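Local coordinates for FAD:protein FMN transferase (Pseudomonas stutzeri ATCC 14405 = CCUG 16156, PDB 5MGY) that probably catalyses transfer of FMN from FAD to threonine residues of target proteins, with magnesium as cofactor, and matures the NosR protein needed for nitrous oxide reduction, at residues Leu53-Ser58 / Gln152-Ser157; Asp59-Arg64 / Pro75-Val80; Ala97-Leu102 / Thr133-Leu138. All coordinates share one frame; numbering follows the deposited sequence.

In sequence, contacts 2 and 3 follow one another between the two halves of contact 1. Helix 61-67 carries one side of contact 2 and packs on contact 1; helix 78-93 begins in contact 2, touches contact 1 through L83 and precedes loop 97-102 of contact 3. Contact 1 touches both neighbours: S54 O meets S60 OG of contact 2 and D154 N meets L100 O of contact 3, each a probable hydrogen bond. Its centre is about 10 Å from that of contact 2 and 14 Å from that of contact 3; those two, 17 Å apart, do not touch. Loop 152-157, which supplies the magnesium ligand S157, meets V62 of contact 2 through L153 and F155, and F98 of contact 3 lies beside S157.

Contact 1: Leu53-Ser58 / Gln152-Ser157; sequences LSTYRS and QLDFNS. With MG (magnesium ion), chain I.
D154 OD2, on the side chain facing T55, accepts a hydrogen bond from the backbone N of N156 at 2.8 Å with an N-H...O angle of 159°. The N-H arrives nearly in line with the carboxylate C-O bond, and because donor and acceptor are two residues apart the bond closes an Asx turn. The first torsion of D154 (chi1 -170°) puts CG anti to the backbone N; OD1 is the carboxylate oxygen nearer T55. T55 OG1 lies 3.8 Å from D154 OD1, so this pair meets by proximity and not by a hydrogen bond, the two side chains crossing at about a right angle. The methyl of T55 turns elsewhere: CG2 packs against the carbonyl L153 O at 3.4 Å. The same loop continues to S157, whose backbone O binds the magnesium ion at 2.4 Å, with D271 and T275 supplying the other protein ligands; the Asx turn thus lies immediately before a ligand of the metal site of this ApbE-family enzyme. On the apolar side, L53 at the end of helix 35-53 reaches over one face of the F155 ring. Its CD2 is 4.3 Å from the ring centroid and 25° off the normal, a CH-pi contact displaced toward the CD2 rim of the ring. L83 of helix 78-93 touches both L53 and F155. Beyond L53 the chain leaves helical geometry, and S54 OG accepts a hydrogen bond from Y56 N at 2.9 Å in an ST turn.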
# COMPACT_ATOMS: atom_id res chain seq x y z
N LEU A 53 12.79 7.33 0.59
CA LEU A 53 11.62 7.09 1.50
C LEU A 53 11.78 6.05 2.59
O LEU A 53 10.98 6.04 3.47
CB LEU A 53 10.41 6.63 0.71
CG LEU A 53 9.99 7.36 -0.56
CD1 LEU A 53 8.89 6.58 -1.24
CD2 LEU A 53 9.52 8.74 -0.22
N SER A 54 12.75 5.15 2.52
CA SER A 54 12.92 4.15 3.59
C SER A 54 13.43 4.72 4.90
O SER A 54 14.47 5.33 4.98
CB SER A 54 13.91 3.10 3.19
OG SER A 54 13.98 2.14 4.21
N THR A 55 12.67 4.46 5.94
CA THR A 55 13.08 4.63 7.31
C THR A 55 14.04 3.55 7.81
O THR A 55 14.50 3.66 8.91
CB THR A 55 11.84 4.69 8.29
OG1 THR A 55 10.99 3.57 8.10
CG2 THR A 55 11.01 5.91 8.03
N TYR A 56 14.33 2.51 7.03
CA TYR A 56 15.30 1.49 7.41
C TYR A 56 16.70 1.74 6.94
O TYR A 56 17.55 0.89 7.15
CB TYR A 56 14.86 0.15 6.90
CG TYR A 56 13.64 -0.35 7.66
CD1 TYR A 56 13.75 -1.33 8.63
CD2 TYR A 56 12.36 0.18 7.42
CE1 TYR A 56 12.60 -1.77 9.32
CE2 TYR A 56 11.22 -0.25 8.10
CZ TYR A 56 11.34 -1.22 9.06
OH TYR A 56 10.22 -1.60 9.76
N ARG A 57 16.97 2.89 6.32
CA ARG A 57 18.36 3.30 6.19
C ARG A 57 18.56 4.72 6.58
O ARG A 57 17.72 5.54 6.27
CB ARG A 57 18.84 3.10 4.78
CG ARG A 57 17.98 3.68 3.71
CD ARG A 57 18.52 3.20 2.38
NE ARG A 57 19.59 4.03 1.86
CZ ARG A 57 20.03 3.99 0.61
NH1 ARG A 57 19.49 3.13 -0.24
NH2 ARG A 57 20.98 4.82 0.20
N SER A 58 19.72 4.98 7.19
CA SER A 58 19.98 6.24 7.86
C SER A 58 20.27 7.41 6.91
O SER A 58 20.06 8.59 7.29
CB SER A 58 21.12 6.07 8.83
OG SER A 58 22.12 5.26 8.25
N GLN A 152 7.69 12.27 12.70
CA GLN A 152 8.43 11.26 11.99
C GLN A 152 7.51 10.57 10.97
O GLN A 152 6.47 10.01 11.34
CB GLN A 152 9.06 10.34 12.99
CG GLN A 152 9.89 11.11 13.97
CD GLN A 152 10.87 10.20 14.69
OE1 GLN A 152 10.48 9.36 15.52
NE2 GLN A 152 12.15 10.33 14.34
N LEU A 153 7.90 10.67 9.71
CA LEU A 153 7.16 10.11 8.62
C LEU A 153 7.49 8.68 8.34
O LEU A 153 8.57 8.21 8.68
CB LEU A 153 7.39 10.94 7.38
CG LEU A 153 7.03 12.43 7.53
CD1 LEU A 153 7.08 13.15 6.19
CD2 LEU A 153 5.68 12.61 8.18
N ASP A 154 6.52 7.99 7.78
CA ASP A 154 6.64 6.59 7.32
C ASP A 154 5.70 6.42 6.10
O ASP A 154 4.51 6.70 6.17
CB ASP A 154 6.25 5.57 8.41
CG ASP A 154 6.61 4.12 8.03
OD1 ASP A 154 7.23 3.36 8.84
OD2 ASP A 154 6.30 3.75 6.90
N PHE A 155 6.25 5.92 5.01
CA PHE A 155 5.55 5.92 3.78
C PHE A 155 5.06 4.53 3.39
O PHE A 155 4.54 4.35 2.28
CB PHE A 155 6.48 6.54 2.67
CG PHE A 155 6.57 8.04 2.75
CD1 PHE A 155 5.50 8.85 2.36
CD2 PHE A 155 7.71 8.63 3.23
CE1 PHE A 155 5.58 10.22 2.49
CE2 PHE A 155 7.80 10.00 3.35
CZ PHE A 155 6.73 10.80 2.99
N ASN A 156 5.20 3.56 4.29
CA ASN A 156 5.03 2.14 3.95
C ASN A 156 3.62 1.83 3.55
O ASN A 156 3.41 0.98 2.74
CB ASN A 156 5.47 1.18 5.08
CG ASN A 156 6.85 0.54 4.87
OD1 ASN A 156 7.30 0.29 3.76
ND2 ASN A 156 7.49 0.22 5.95
N SER A 157 2.64 2.56 4.03
CA SER A 157 1.25 2.26 3.73
C SER A 157 0.91 2.52 2.25
O SER A 157 -0.02 1.86 1.71
CB SER A 157 0.32 3.03 4.67
OG SER A 157 0.48 4.40 4.49
MG MG I . -0.52 -0.32 2.44

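Contact 2: Asp59-Arg64 / Pro75-Val80; sequences DSDVER and PMPDMV
R64 and M76 run past each other in opposite directions where helix 61-67 meets the turn between strand 73-75 and helix 78-93. In chain order these elements form a helix-strand-helix connection, and the contact joins its first helix to the turn that leads into its second. The arginine chain leaves its helix extended and bends at chi3 (80°), the torsion that sets NE; beyond it the guanidinium lies beside both D61 and the incoming strand. NH1 forms a salt bridge with D61 OD1 at 2.7 Å. That oxygen lies only 4° from the guanidinium plane, whereas NH1 meets the carboxylate from its anti side and 28° out of plane. NH2 is directed across the contact, where P75 O lies at 2.8 Å near the guanidinium plane, although the bent N-H...O angle makes this a weak hydrogen bond. The sulfur of M76 approaches the same nitrogen obliquely, SD to R64 NH2 being 3.7 Å. Two outside charges complete the network, since E74 pairs with R64 NE and K51 with D61 OD2. R64 NH1 on OD1 and K51 on OD2 occupy both carboxylate oxygens of D61, which would be expected to limit its rotation.

The pyrrolidine of P77, at the N-cap position of helix 78-93, packs obliquely against this carboxylate group, with P77 CG 3.8 Å from D61 CG. Helix 61-67 carries a cap of its own, as S60 OG accepts a hydrogen bond from E63 N at 3.0 Å. M76 is bent at both chi2 and chi3, and its terminal methyl folds back toward the first turn of this helix: CE lies 3.6 Å from D61 O and 4.1 Å from V62 N.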
# COMPACT_ATOMS: atom_id res chain seq x y z
N ASP A 59 20.69 7.08 5.68
CA ASP A 59 21.02 8.15 4.72
C ASP A 59 19.88 8.50 3.84
O ASP A 59 20.07 9.14 2.83
CB ASP A 59 22.25 7.82 3.89
CG ASP A 59 22.04 6.66 2.96
OD1 ASP A 59 22.68 6.67 1.87
OD2 ASP A 59 21.23 5.77 3.31
N SER A 60 18.67 8.13 4.24
CA SER A 60 17.53 8.46 3.47
C SER A 60 17.08 9.89 3.68
O SER A 60 17.31 10.49 4.75
CB SER A 60 16.39 7.50 3.73
OG SER A 60 15.82 7.72 4.97
N ASP A 61 16.40 10.41 2.65
CA ASP A 61 15.86 11.75 2.72
C ASP A 61 14.80 11.84 3.82
O ASP A 61 14.84 12.70 4.69
CB ASP A 61 15.36 12.16 1.36
CG ASP A 61 16.51 12.28 0.36
OD1 ASP A 61 17.23 13.31 0.37
OD2 ASP A 61 16.75 11.32 -0.39
N VAL A 62 13.89 10.88 3.84
CA VAL A 62 12.89 10.90 4.87
C VAL A 62 13.55 10.80 6.21
O VAL A 62 13.10 11.46 7.09
CB VAL A 62 11.82 9.82 4.70
CG1 VAL A 62 12.40 8.44 4.85
CG2 VAL A 62 10.75 9.95 5.75
N GLU A 63 14.63 10.04 6.39
CA GLU A 63 15.31 10.01 7.74
C GLU A 63 16.02 11.29 8.12
O GLU A 63 16.13 11.59 9.33
CB GLU A 63 16.27 8.84 7.94
CG GLU A 63 15.56 7.52 8.28
CD GLU A 63 14.90 7.46 9.66
OE1 GLU A 63 15.64 7.34 10.64
OE2 GLU A 63 13.65 7.46 9.76
N ARG A 64 16.51 12.02 7.13
CA ARG A 64 17.05 13.33 7.38
C ARG A 64 15.94 14.27 7.90
O ARG A 64 16.13 14.96 8.90
CB ARG A 64 17.69 13.85 6.10
CG ARG A 64 18.50 15.12 6.28
CD ARG A 64 19.06 15.63 4.98
NE ARG A 64 18.05 16.38 4.19
CZ ARG A 64 17.54 16.00 3.03
NH1 ARG A 64 17.92 14.84 2.49
NH2 ARG A 64 16.63 16.77 2.41
N PRO A 75 14.35 21.38 2.72
CA PRO A 75 14.10 20.97 1.31
C PRO A 75 14.02 19.44 1.15
O PRO A 75 14.73 18.70 1.85
CB PRO A 75 15.29 21.57 0.55
CG PRO A 75 15.90 22.56 1.47
CD PRO A 75 15.63 22.07 2.85
N MET A 76 13.11 18.99 0.29
CA MET A 76 12.90 17.54 0.07
C MET A 76 12.68 17.23 -1.39
O MET A 76 12.12 18.05 -2.15
CB MET A 76 11.67 16.98 0.84
CG MET A 76 11.72 17.07 2.35
SD MET A 76 13.03 16.10 3.06
CE MET A 76 12.32 14.50 2.88
N PRO A 77 13.03 16.01 -1.78
CA PRO A 77 12.83 15.70 -3.18
C PRO A 77 11.35 15.56 -3.63
O PRO A 77 10.42 15.54 -2.81
CB PRO A 77 13.60 14.41 -3.36
CG PRO A 77 14.08 13.96 -2.04
CD PRO A 77 13.53 14.87 -1.00
N ASP A 78 11.16 15.48 -4.95
CA ASP A 78 9.84 15.38 -5.59
C ASP A 78 8.96 14.25 -5.06
O ASP A 78 7.82 14.51 -4.68
CB ASP A 78 10.02 15.25 -7.12
CG ASP A 78 10.43 16.60 -7.80
OD1 ASP A 78 10.39 17.72 -7.17
OD2 ASP A 78 10.77 16.53 -9.00
N MET A 79 9.51 13.03 -5.01
CA MET A 79 8.80 11.86 -4.51
C MET A 79 8.15 12.11 -3.18
O MET A 79 6.99 11.72 -2.98
CB MET A 79 9.69 10.67 -4.29
CG MET A 79 9.86 9.82 -5.49
SD MET A 79 10.83 8.37 -5.05
CE MET A 79 11.29 7.87 -6.74
N VAL A 80 8.93 12.66 -2.24
CA VAL A 80 8.49 12.75 -0.86
C VAL A 80 7.31 13.71 -0.81
O VAL A 80 6.33 13.45 -0.12
CB VAL A 80 9.61 13.20 0.06
CG1 VAL A 80 9.07 13.53 1.44
CG2 VAL A 80 10.67 12.15 0.15

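Contact 3: Ala97-Leu102 / Thr133-Leu138; sequences AFDLTL and TGQQHL
Q135 reaches across to D99 and L100, and its side chain can be traced atom by atom. CB lies 4.0 Å from D99 OD2, where the two side chains slide past each other in opposite directions with carboxylate and amide planes 31° apart. CG stands anti to the backbone N, and chi2 (96°) then turns CD toward the 98-100 backbone. At the tip the two amide atoms divide their roles. OE1 faces the backbone N of L100 at 3.5 Å, a weak but straight hydrogen bond with an angle of 167° at the proton, and NE2 rests against the methyl L100 CD1 at 3.8 Å.

The stronger polar link is made by T101, whose hydroxyl works in both directions. T101 OG1 accepts from G134 N at 2.8 Å and donates to D99 OD2 at 2.6 Å, forming a relay from one segment's backbone to the other's carboxylate. D99 OD2 accepts a second hydrogen bond, from T101 N, at 3.1 Å; both donors come from the same face of the carboxylate plane, and together they fix T101 against D99. Next to the relay, the T133 methyl CG2 packs on T101 O at 3.3 Å, while T133 OG1 is held by R130 O. Bonds from H137 N to G134 O and from L138 N to Q135 O then wind the chain into the short 3-10 segment 135-137.

F98, three residues before T101, lies beside the magnesium ligand S157. The Asx turn at D99 shapes this loop and holds T101, whose OG1 accepts from G134 N, joining the loop beside the metal site to segment 133-138.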
# COMPACT_ATOMS: atom_id res chain seq x y z
N ALA A 97 -8.25 8.06 9.03
CA ALA A 97 -7.76 6.69 9.22
C ALA A 97 -6.38 6.47 8.55
O ALA A 97 -5.61 5.64 8.99
CB ALA A 97 -8.78 5.70 8.69
N PHE A 98 -6.10 7.23 7.50
CA PHE A 98 -4.81 7.22 6.84
C PHE A 98 -3.95 8.32 7.42
O PHE A 98 -4.32 9.50 7.34
CB PHE A 98 -4.94 7.43 5.31
CG PHE A 98 -3.63 7.34 4.59
CD1 PHE A 98 -3.18 6.13 4.08
CD2 PHE A 98 -2.79 8.44 4.51
CE1 PHE A 98 -1.94 6.03 3.46
CE2 PHE A 98 -1.54 8.34 3.90
CZ PHE A 98 -1.12 7.13 3.37
N ASP A 99 -2.77 7.94 7.92
CA ASP A 99 -1.82 8.86 8.54
C ASP A 99 -0.35 8.43 8.26
O ASP A 99 0.14 7.36 8.71
CB ASP A 99 -2.13 8.96 10.07
CG ASP A 99 -1.74 10.33 10.69
OD1 ASP A 99 -2.54 10.90 11.45
OD2 ASP A 99 -0.66 10.87 10.42
N LEU A 100 0.38 9.30 7.61
CA LEU A 100 1.85 9.09 7.45
C LEU A 100 2.73 9.30 8.71
O LEU A 100 3.92 9.01 8.64
CB LEU A 100 2.38 10.00 6.36
CG LEU A 100 1.67 9.83 5.01
CD1 LEU A 100 2.04 10.92 4.06
CD2 LEU A 100 2.05 8.49 4.40
N THR A 101 2.16 9.78 9.82
CA THR A 101 2.92 10.32 10.90
C THR A 101 2.91 9.43 12.10
O THR A 101 3.03 9.90 13.23
CB THR A 101 2.43 11.74 11.30
OG1 THR A 101 1.21 11.71 12.02
CG2 THR A 101 2.20 12.56 10.11
N LEU A 102 2.84 8.13 11.89
CA LEU A 102 2.76 7.23 13.04
C LEU A 102 4.09 6.69 13.51
O LEU A 102 4.13 5.93 14.48
CB LEU A 102 1.81 6.07 12.71
CG LEU A 102 0.31 6.31 12.91
CD1 LEU A 102 -0.14 7.77 12.84
CD2 LEU A 102 -0.43 5.50 11.86
N THR A 133 2.67 13.37 16.69
CA THR A 133 2.00 12.85 15.51
C THR A 133 1.02 13.89 15.04
O THR A 133 0.84 14.91 15.72
CB THR A 133 1.27 11.51 15.74
OG1 THR A 133 0.19 11.71 16.65
CG2 THR A 133 2.18 10.46 16.32
N GLY A 134 0.46 13.64 13.86
CA GLY A 134 -0.60 14.46 13.26
C GLY A 134 -0.36 15.10 11.91
O GLY A 134 0.22 16.16 11.85
N GLN A 135 -0.87 14.48 10.85
CA GLN A 135 -0.88 15.00 9.44
C GLN A 135 -1.13 16.48 9.30
O GLN A 135 -0.58 17.13 8.43
CB GLN A 135 -1.96 14.24 8.64
CG GLN A 135 -1.95 14.40 7.12
CD GLN A 135 -1.20 13.25 6.38
OE1 GLN A 135 -1.47 12.04 6.61
NE2 GLN A 135 -0.25 13.64 5.46
N GLN A 136 -1.99 17.02 10.13
CA GLN A 136 -2.29 18.47 10.08
C GLN A 136 -1.08 19.34 10.33
O GLN A 136 -1.07 20.52 9.92
CB GLN A 136 -3.41 18.88 11.07
CG GLN A 136 -3.11 18.86 12.55
CD GLN A 136 -3.23 17.49 13.20
OE1 GLN A 136 -3.31 16.46 12.53
NE2 GLN A 136 -3.23 17.47 14.53
N HIS A 137 -0.10 18.79 11.06
CA HIS A 137 1.16 19.46 11.33
C HIS A 137 2.22 19.42 10.20
O HIS A 137 3.31 20.00 10.34
CB HIS A 137 1.72 18.87 12.61
CG HIS A 137 0.92 19.21 13.81
ND1 HIS A 137 0.42 18.26 14.67
CD2 HIS A 137 0.52 20.41 14.29
CE1 HIS A 137 -0.25 18.86 15.64
NE2 HIS A 137 -0.20 20.16 15.43
N LEU A 138 1.90 18.75 9.10
CA LEU A 138 2.80 18.58 7.99
C LEU A 138 2.33 19.47 6.89
O LEU A 138 1.15 19.50 6.58
CB LEU A 138 2.73 17.14 7.56
CG LEU A 138 3.65 16.57 6.52
CD1 LEU A 138 5.05 16.72 7.04
CD2 LEU A 138 3.33 15.12 6.29